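Local structure of trehalose-6-phosphate phosphatase (Candida albicans, 5DXF) at residues 331-335 with 424-429; 360-364 with 486-490; 349-353 with 367-371. The protein belongs to glycosyltransferase family 20, a family of the GT-B clan, whose members pair two Rossmann-like lobes. One frame throughout, in Å; residues are numbered along the deposited sequence.

Interaction 1: 331-335 with 424-429; sequences KKLIV and VADLAL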
loop_
_atom_site.group_PDB
_atom_site.type_symbol
_atom_site.label_atom_id
_atom_site.label_comp_id
_atom_site.label_asym_id
_atom_site.label_seq_id
_atom_site.Cartn_x
_atom_site.Cartn_y
_atom_site.Cartn_z
ATOM N N LYS A 331 11.053 19.881 22.205
ATOM C CA LYS A 331 9.714 19.601 21.690
ATOM C C LYS A 331 9.522 18.126 21.341
ATOM O O LYS A 331 10.477 17.425 21.012
ATOM C CB LYS A 331 9.425 20.468 20.461
ATOM C CG LYS A 331 9.326 21.950 20.773
ATOM C CD LYS A 331 9.089 22.781 19.526
ATOM C CE LYS A 331 8.884 24.241 19.890
ATOM N NZ LYS A 331 7.755 24.402 20.846
ATOM N N LYS A 332 8.274 17.667 21.422
ATOM C CA LYS A 332 7.928 16.289 21.086
ATOM C C LYS A 332 7.364 16.215 19.668
ATOM O O LYS A 332 6.486 16.997 19.301
ATOM C CB LYS A 332 6.918 15.727 22.089
ATOM C CG LYS A 332 7.394 15.715 23.538
ATOM C CD LYS A 332 8.490 14.681 23.770
ATOM C CE LYS A 332 8.873 14.588 25.245
ATOM N NZ LYS A 332 9.961 13.595 25.492
ATOM N N LEU A 333 7.862 15.267 18.881
ATOM C CA LEU A 333 7.530 15.206 17.459
ATOM C C LEU A 333 6.638 14.024 17.080
ATOM O O LEU A 333 6.991 12.865 17.308
ATOM C CB LEU A 333 8.813 15.161 16.626
ATOM C CG LEU A 333 9.301 16.476 16.009
ATOM C CD1 LEU A 333 8.896 17.681 16.851
ATOM C CD2 LEU A 333 10.809 16.444 15.789
ATOM N N ILE A 334 5.484 14.333 16.495
ATOM C CA ILE A 334 4.620 13.317 15.907
ATOM C C ILE A 334 4.806 13.360 14.395
ATOM O O ILE A 334 4.609 14.406 13.772
ATOM C CB ILE A 334 3.135 13.537 16.270
ATOM C CG1 ILE A 334 2.995 13.897 17.750
ATOM C CG2 ILE A 334 2.310 12.303 15.933
ATOM C CD1 ILE A 334 1.560 13.977 18.231
ATOM N N VAL A 335 5.198 12.230 13.810
ATOM C CA VAL A 335 5.510 12.177 12.384
ATOM C C VAL A 335 4.711 11.102 11.657
ATOM O O VAL A 335 4.675 9.944 12.083
ATOM C CB VAL A 335 7.013 11.921 12.153
ATOM C CG1 VAL A 335 7.316 11.815 10.663
ATOM C CG2 VAL A 335 7.837 13.023 12.792
ATOM N N VAL A 424 13.701 10.617 14.064
ATOM C CA VAL A 424 13.612 11.686 15.060
ATOM C C VAL A 424 12.254 11.667 15.766
ATOM O O VAL A 424 12.078 12.283 16.817
ATOM C CB VAL A 424 13.830 13.092 14.430
ATOM C CG1 VAL A 424 14.071 14.154 15.510
ATOM C CG2 VAL A 424 14.996 13.075 13.450
ATOM N N ALA A 425 11.297 10.947 15.192
ATOM C CA ALA A 425 9.937 10.925 15.724
ATOM C C ALA A 425 9.858 10.406 17.159
ATOM O O ALA A 425 10.448 9.377 17.496
ATOM C CB ALA A 425 9.046 10.093 14.828
ATOM N N ASP A 426 9.147 11.134 18.007
ATOM C CA ASP A 426 8.842 10.675 19.341
ATOM C C ASP A 426 7.517 9.919 19.345
ATOM O O ASP A 426 7.173 9.253 20.305
ATOM C CB ASP A 426 8.791 11.857 20.308
ATOM C CG ASP A 426 10.115 12.603 20.396
ATOM O OD1 ASP A 426 11.090 12.053 20.951
ATOM O OD2 ASP A 426 10.175 13.748 19.914
ATOM N N LEU A 427 6.775 10.042 18.253
ATOM C CA LEU A 427 5.504 9.353 18.100
ATOM C C LEU A 427 5.202 9.043 16.645
ATOM O O LEU A 427 5.609 9.761 15.756
ATOM C CB LEU A 427 4.375 10.201 18.673
ATOM C CG LEU A 427 3.179 9.490 19.292
ATOM C CD1 LEU A 427 1.939 10.342 19.183
ATOM C CD2 LEU A 427 2.933 8.138 18.664
ATOM N N ALA A 428 4.466 7.976 16.416
ATOM C CA ALA A 428 3.927 7.693 15.119
ATOM C C ALA A 428 2.446 7.500 15.330
ATOM O O ALA A 428 2.046 6.855 16.274
ATOM C CB ALA A 428 4.548 6.446 14.548
ATOM N N LEU A 429 1.632 8.086 14.469
ATOM C CA LEU A 429 0.182 7.936 14.580
ATOM C C LEU A 429 -0.418 7.512 13.243
ATOM O O LEU A 429 -0.369 8.257 12.265
ATOM C CB LEU A 429 -0.471 9.236 15.073
ATOM C CG LEU A 429 -1.979 9.232 15.350
ATOM C CD1 LEU A 429 -2.374 8.001 16.152
ATOM C CD2 LEU A 429 -2.397 10.508 16.081
#
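A single parallel beta bridge, I334 beside L427, is the seam at the middle of the Rossmann-like sheet: it sets the incoming strand 428-430 against strand 332-339. V335 N gives a nearly straight bond to L427 O (3.2 Å, 172°), and L427 N returns a weak one to L333 O, so L427 is gripped by the residues before and after I334, as a parallel bridge requires. L333 O also accepts D426 N at 2.9 Å, with the donor in the carbonyl plane, so one buried carbonyl serves two successive amides where the chain swings out of helix 415-424. Beyond the bridge the next bond is made by a side chain, that of D426. With CG beside its own backbone N (chi1 -61°), its carboxylate turns back along the neighbouring strand, and the anti lone pair of OD2 takes the N-H of L333 at 3.0 Å. An aspartate suits the place because its short side chain presents a carboxylate oxygen to a strand N-H, as a main-chain carbonyl would, and K332, whose NZ lies 4.9 Å from D426 OD1 without touching it, may add some electrostatic attraction. Branched and small apolar residues fill the two faces. I334 and L427 lie side by side, with their CD1 atoms 3.8 Å apart, while I334 CG2 leans on L429. On the other face V335 CG2 rests on the methyl of A425, also at 3.8 Å, and L333 CD2 lies alongside V424 CG1. End to end the two segments point 60° apart, and the bridge is a single pair. With strand 367-374 on the other flank of 332-339, and strand 455-458 beyond 428-430, this is the central junction of a doubly wound sheet of strand order 3-2-1-4-5-6, the pattern of the Rossmann-like lobes of GT-B proteins.

Interaction 2: 360-364 with 486-490; sequences YPEWR and NDALM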
loop_
_atom_site.group_PDB
_atom_site.type_symbol
_atom_site.label_atom_id
_atom_site.label_comp_id
_atom_site.label_asym_id
_atom_site.label_seq_id
_atom_site.Cartn_x
_atom_site.Cartn_y
_atom_site.Cartn_z
ATOM N N TYR A 360 -5.087 18.836 27.132
ATOM C CA TYR A 360 -3.844 18.895 27.894
ATOM C C TYR A 360 -3.057 20.177 27.640
ATOM O O TYR A 360 -2.338 20.284 26.647
ATOM C CB TYR A 360 -2.975 17.676 27.571
ATOM C CG TYR A 360 -3.701 16.362 27.746
ATOM C CD1 TYR A 360 -3.808 15.769 28.997
ATOM C CD2 TYR A 360 -4.285 15.719 26.662
ATOM C CE1 TYR A 360 -4.474 14.569 29.163
ATOM C CE2 TYR A 360 -4.953 14.520 26.818
ATOM C CZ TYR A 360 -5.044 13.949 28.070
ATOM O OH TYR A 360 -5.707 12.755 28.230
ATOM N N PRO A 361 -3.193 21.154 28.550
ATOM C CA PRO A 361 -2.435 22.410 28.511
ATOM C C PRO A 361 -0.938 22.175 28.684
ATOM O O PRO A 361 -0.125 23.004 28.278
ATOM C CB PRO A 361 -2.997 23.204 29.696
ATOM C CG PRO A 361 -4.317 22.579 29.993
ATOM C CD PRO A 361 -4.156 21.131 29.663
ATOM N N GLU A 362 -0.592 21.047 29.294
ATOM C CA GLU A 362 0.795 20.671 29.536
ATOM C C GLU A 362 1.572 20.451 28.242
ATOM O O GLU A 362 2.777 20.696 28.181
ATOM C CB GLU A 362 0.844 19.404 30.390
ATOM C CG GLU A 362 -0.182 18.365 29.963
ATOM C CD GLU A 362 -0.066 17.067 30.731
ATOM O OE1 GLU A 362 1.046 16.749 31.202
ATOM O OE2 GLU A 362 -1.090 16.364 30.864
ATOM N N TRP A 363 0.875 19.990 27.210
ATOM C CA TRP A 363 1.520 19.631 25.953
ATOM C C TRP A 363 1.430 20.736 24.903
ATOM O O TRP A 363 2.012 20.622 23.826
ATOM C CB TRP A 363 0.918 18.338 25.406
ATOM C CG TRP A 363 1.275 17.135 26.221
ATOM C CD1 TRP A 363 0.466 16.466 27.092
ATOM C CD2 TRP A 363 2.541 16.464 26.250
ATOM N NE1 TRP A 363 1.148 15.415 27.657
ATOM C CE2 TRP A 363 2.423 15.393 27.158
ATOM C CE3 TRP A 363 3.760 16.663 25.599
ATOM C CZ2 TRP A 363 3.477 14.524 27.426
ATOM C CZ3 TRP A 363 4.805 15.800 25.866
ATOM C CH2 TRP A 363 4.658 14.744 26.772
ATOM N N ARG A 364 0.701 21.800 25.217
ATOM C CA ARG A 364 0.702 22.982 24.366
ATOM C C ARG A 364 2.111 23.571 24.366
ATOM O O ARG A 364 2.850 23.409 25.339
ATOM C CB ARG A 364 -0.331 24.003 24.847
ATOM C CG ARG A 364 -1.755 23.465 24.839
ATOM C CD ARG A 364 -2.739 24.404 25.517
ATOM N NE ARG A 364 -4.024 23.747 25.740
ATOM C CZ ARG A 364 -5.039 24.285 26.410
ATOM N NH1 ARG A 364 -4.926 25.499 26.931
ATOM N NH2 ARG A 364 -6.168 23.606 26.560
ATOM N N ASN A 486 -1.735 11.171 24.809
ATOM C CA ASN A 486 -1.214 11.540 26.123
ATOM C C ASN A 486 -0.574 10.346 26.834
ATOM O O ASN A 486 0.508 10.469 27.414
ATOM C CB ASN A 486 -2.316 12.140 26.998
ATOM C CG ASN A 486 -1.813 12.538 28.376
ATOM O OD1 ASN A 486 -1.135 13.554 28.533
ATOM N ND2 ASN A 486 -2.146 11.737 29.383
ATOM N N ASP A 487 -1.240 9.196 26.780
ATOM C CA ASP A 487 -0.732 7.979 27.413
ATOM C C ASP A 487 0.594 7.520 26.814
ATOM O O ASP A 487 1.500 7.108 27.537
ATOM C CB ASP A 487 -1.754 6.849 27.298
ATOM C CG ASP A 487 -2.900 6.995 28.276
ATOM O OD1 ASP A 487 -2.999 8.052 28.933
ATOM O OD2 ASP A 487 -3.709 6.049 28.382
ATOM N N ALA A 488 0.697 7.590 25.491
ATOM C CA ALA A 488 1.880 7.125 24.779
ATOM C C ALA A 488 3.062 8.056 25.006
ATOM O O ALA A 488 4.204 7.605 25.100
ATOM C CB ALA A 488 1.588 6.997 23.295
ATOM N N LEU A 489 2.787 9.353 25.093
ATOM C CA LEU A 489 3.845 10.319 25.362
ATOM C C LEU A 489 4.393 10.172 26.780
ATOM O O LEU A 489 5.547 10.507 27.045
ATOM C CB LEU A 489 3.342 11.747 25.144
ATOM C CG LEU A 489 3.079 12.163 23.697
ATOM C CD1 LEU A 489 2.770 13.648 23.623
ATOM C CD2 LEU A 489 4.267 11.812 22.814
ATOM N N MET A 490 3.565 9.662 27.687
ATOM C CA MET A 490 3.945 9.554 29.092
ATOM C C MET A 490 4.393 8.152 29.491
ATOM O O MET A 490 4.541 7.860 30.679
ATOM C CB MET A 490 2.784 9.991 29.989
ATOM C CG MET A 490 2.565 11.492 30.038
ATOM S SD MET A 490 4.082 12.393 30.416
ATOM C CE MET A 490 3.419 13.978 30.917
#
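Aromatic packing at the surface, with Y360 and W363 against N486, L489 and M490, joins the loop after helix 346-359 to the C-terminal end of helix 478-489. The amide of N486 lies flat on the phenol ring of Y360: the two planes are only 3° apart, with N486 CG 3.4 Å from Y360 CE1. N486 CB adds a CH-pi contact over the same ring. An asparagine suits this place because it offers a flat group for the tyrosine and a carbonyl for the tryptophan at once. With its CG anti to the backbone N, it reaches outward from the helix, and OD1 accepts the indole N-H of W363 NE1 at 3.1 Å. That bond is bent, 136° at the hydrogen, and the oxygen sits somewhat out of the indole plane; the amide stands nearly upright to the indole. Stacking and hydrogen bond together would restrict rotation of the amide. The loop is the return turn of a beta-alpha-beta unit, running from helix 346-359 into strand 367-374, and W363 points from it toward the neighbouring helix while its ring also meets F356 of helix 346-359. Over one face of its six-membered ring lies the L489 CD1 methyl, 3.6 Å from the centroid and 6° off the normal, a CH-pi contact of nearly central geometry. The flexible thioether of M490, bent at chi2, curls back to the ring. Its SD lies at the ring edge, 5.1 Å from the six-membered centroid, a Met-aromatic contact, and M490 CE comes 3.5 Å from W363 CZ2. E362, exposed to solvent, brings OE1 within 3.7 Å of the same M490 CE, the thioether methyl against a carboxylate oxygen.

Interaction 3: 349-353 with 367-371; sequences KLEGF and VVLIQ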
loop_
_atom_site.group_PDB
_atom_site.type_symbol
_atom_site.label_atom_id
_atom_site.label_comp_id
_atom_site.label_asym_id
_atom_site.label_seq_id
_atom_site.Cartn_x
_atom_site.Cartn_y
_atom_site.Cartn_z
ATOM N N LYS A 349 -6.912 12.023 12.334
ATOM C CA LYS A 349 -5.661 12.293 13.033
ATOM C C LYS A 349 -5.619 13.736 13.522
ATOM O O LYS A 349 -5.255 14.005 14.669
ATOM C CB LYS A 349 -4.466 12.012 12.121
ATOM C CG LYS A 349 -3.112 12.206 12.784
ATOM C CD LYS A 349 -1.978 12.068 11.779
ATOM C CE LYS A 349 -2.092 10.776 10.981
ATOM N NZ LYS A 349 -0.913 10.563 10.097
ATOM N N LEU A 350 -6.002 14.659 12.646
ATOM C CA LEU A 350 -5.986 16.080 12.973
ATOM C C LEU A 350 -7.042 16.442 14.015
ATOM O O LEU A 350 -6.806 17.289 14.875
ATOM C CB LEU A 350 -6.191 16.915 11.710
ATOM C CG LEU A 350 -5.098 16.772 10.651
ATOM C CD1 LEU A 350 -5.442 17.590 9.421
ATOM C CD2 LEU A 350 -3.744 17.182 11.212
ATOM N N GLU A 351 -8.204 15.800 13.935
ATOM C CA GLU A 351 -9.262 16.033 14.910
ATOM C C GLU A 351 -8.841 15.524 16.286
ATOM O O GLU A 351 -8.981 16.228 17.292
ATOM C CB GLU A 351 -10.565 15.370 14.459
ATOM C CG GLU A 351 -11.365 16.219 13.481
ATOM C CD GLU A 351 -12.370 15.416 12.682
ATOM O OE1 GLU A 351 -13.147 16.030 11.919
ATOM O OE2 GLU A 351 -12.378 14.174 12.807
ATOM N N GLY A 352 -8.307 14.307 16.319
ATOM C CA GLY A 352 -7.787 13.744 17.551
ATOM C C GLY A 352 -6.676 14.594 18.138
ATOM O O GLY A 352 -6.582 14.755 19.356
ATOM N N PHE A 353 -5.834 15.148 17.267
ATOM C CA PHE A 353 -4.727 15.995 17.700
ATOM C C PHE A 353 -5.236 17.294 18.303
ATOM O O PHE A 353 -4.721 17.763 19.322
ATOM C CB PHE A 353 -3.784 16.294 16.534
ATOM C CG PHE A 353 -2.627 17.180 16.902
ATOM C CD1 PHE A 353 -1.855 16.906 18.022
ATOM C CD2 PHE A 353 -2.299 18.276 16.121
ATOM C CE1 PHE A 353 -0.785 17.717 18.360
ATOM C CE2 PHE A 353 -1.230 19.087 16.453
ATOM C CZ PHE A 353 -0.472 18.808 17.574
ATOM N N VAL A 367 4.300 20.205 21.622
ATOM C CA VAL A 367 4.044 19.117 20.680
ATOM C C VAL A 367 3.878 19.623 19.256
ATOM O O VAL A 367 3.053 20.495 18.985
ATOM C CB VAL A 367 2.791 18.313 21.064
ATOM C CG1 VAL A 367 2.621 17.126 20.129
ATOM C CG2 VAL A 367 2.897 17.838 22.492
ATOM N N VAL A 368 4.670 19.064 18.347
ATOM C CA VAL A 368 4.584 19.418 16.938
ATOM C C VAL A 368 4.201 18.207 16.096
ATOM O O VAL A 368 4.857 17.167 16.154
ATOM C CB VAL A 368 5.911 19.998 16.418
ATOM C CG1 VAL A 368 5.842 20.211 14.913
ATOM C CG2 VAL A 368 6.236 21.301 17.135
ATOM N N LEU A 369 3.128 18.346 15.323
ATOM C CA LEU A 369 2.687 17.291 14.417
ATOM C C LEU A 369 3.214 17.557 13.011
ATOM O O LEU A 369 2.879 18.571 12.399
ATOM C CB LEU A 369 1.155 17.188 14.409
ATOM C CG LEU A 369 0.490 16.061 13.607
ATOM C CD1 LEU A 369 -0.785 15.594 14.291
ATOM C CD2 LEU A 369 0.179 16.507 12.188
ATOM N N ILE A 370 4.042 16.649 12.503
ATOM C CA ILE A 370 4.565 16.770 11.147
ATOM C C ILE A 370 3.876 15.778 10.219
ATOM O O ILE A 370 4.003 14.564 10.385
ATOM C CB ILE A 370 6.090 16.543 11.101
ATOM C CG1 ILE A 370 6.807 17.634 11.897
ATOM C CG2 ILE A 370 6.584 16.520 9.658
ATOM C CD1 ILE A 370 8.252 17.324 12.196
ATOM N N GLN A 371 3.138 16.307 9.246
ATOM C CA GLN A 371 2.443 15.479 8.269
ATOM C C GLN A 371 2.955 15.754 6.859
ATOM O O GLN A 371 2.871 16.881 6.370
ATOM C CB GLN A 371 0.930 15.719 8.332
ATOM C CG GLN A 371 0.113 14.773 7.463
ATOM C CD GLN A 371 0.141 13.346 7.974
ATOM O OE1 GLN A 371 0.229 13.108 9.178
ATOM N NE2 GLN A 371 0.072 12.388 7.058
#
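F353 and L369 form the apolar centre of this contact, where the helix of a beta-alpha-beta unit (strand 332-339, helix 346-359, strand 367-374) lies on the sheet it connects. The two short segments run almost exactly antiparallel, 175° between their directions and with axes 11.2 Å apart, as expected of a crossover helix that carries the chain back along the strands. L369 CD1 sits over one face of the phenyl ring, 3.9 Å from its centroid and 27° off the normal, a CH-pi contact displaced toward the rim; the same methyl is 3.6 Å from F353 CG. Both side chains have CG anti to their own backbone N, which points F353 from the helix and L369 from the strand at each other, and the two slide past in opposite directions. A large flat ring fits this helix position because it can meet two strand residues: F353 CE1 also touches V367 CG1 at 3.9 Å. Nearly one turn earlier, L350 CD2 meets the other methyl of L369, CD2, from about a right angle. Around this first shell, strand 406-409 packs V406 against both F353 and L369, and helix 381-398 covers L350 and F353 with I390, I391 and I394. At the far end the core turns polar. K349, long enough to travel from the helix to the sheet, bends at chi3 (-52°) to bring NZ within 2.9 Å of Q371 OE1, a hydrogen bond. Another strand of the unit holds both groups in place: besides that amide oxygen and a weak bond to L429 O, K349 NZ makes a salt bridge to D338 OD2, the same oxygen that accepts a hydrogen bond from Q371 NE2.

Of the segments concerned, 331-335 comes first, and it waits for 424-429, 89 residues on, to close the loop of interaction 1, which joins strands 332-339 and 428-430 at the middle of the sheet. Within that span, interaction 3 folds helix 346-359 onto strand 367-374, which hydrogen-bonds the other flank of strand 332-339 through pairs such as V368 N with K332 O. Between the segments of interaction 3 lies the loop 360-364, whose partner 486-490 arrives only after 424-429, so interaction 2 crosses both others. It anchors helix 478-489 to the beta-alpha-beta unit. Interactions 1 and 2 also touch directly, W363 CZ3 packing on K332 CG at 3.5 Å.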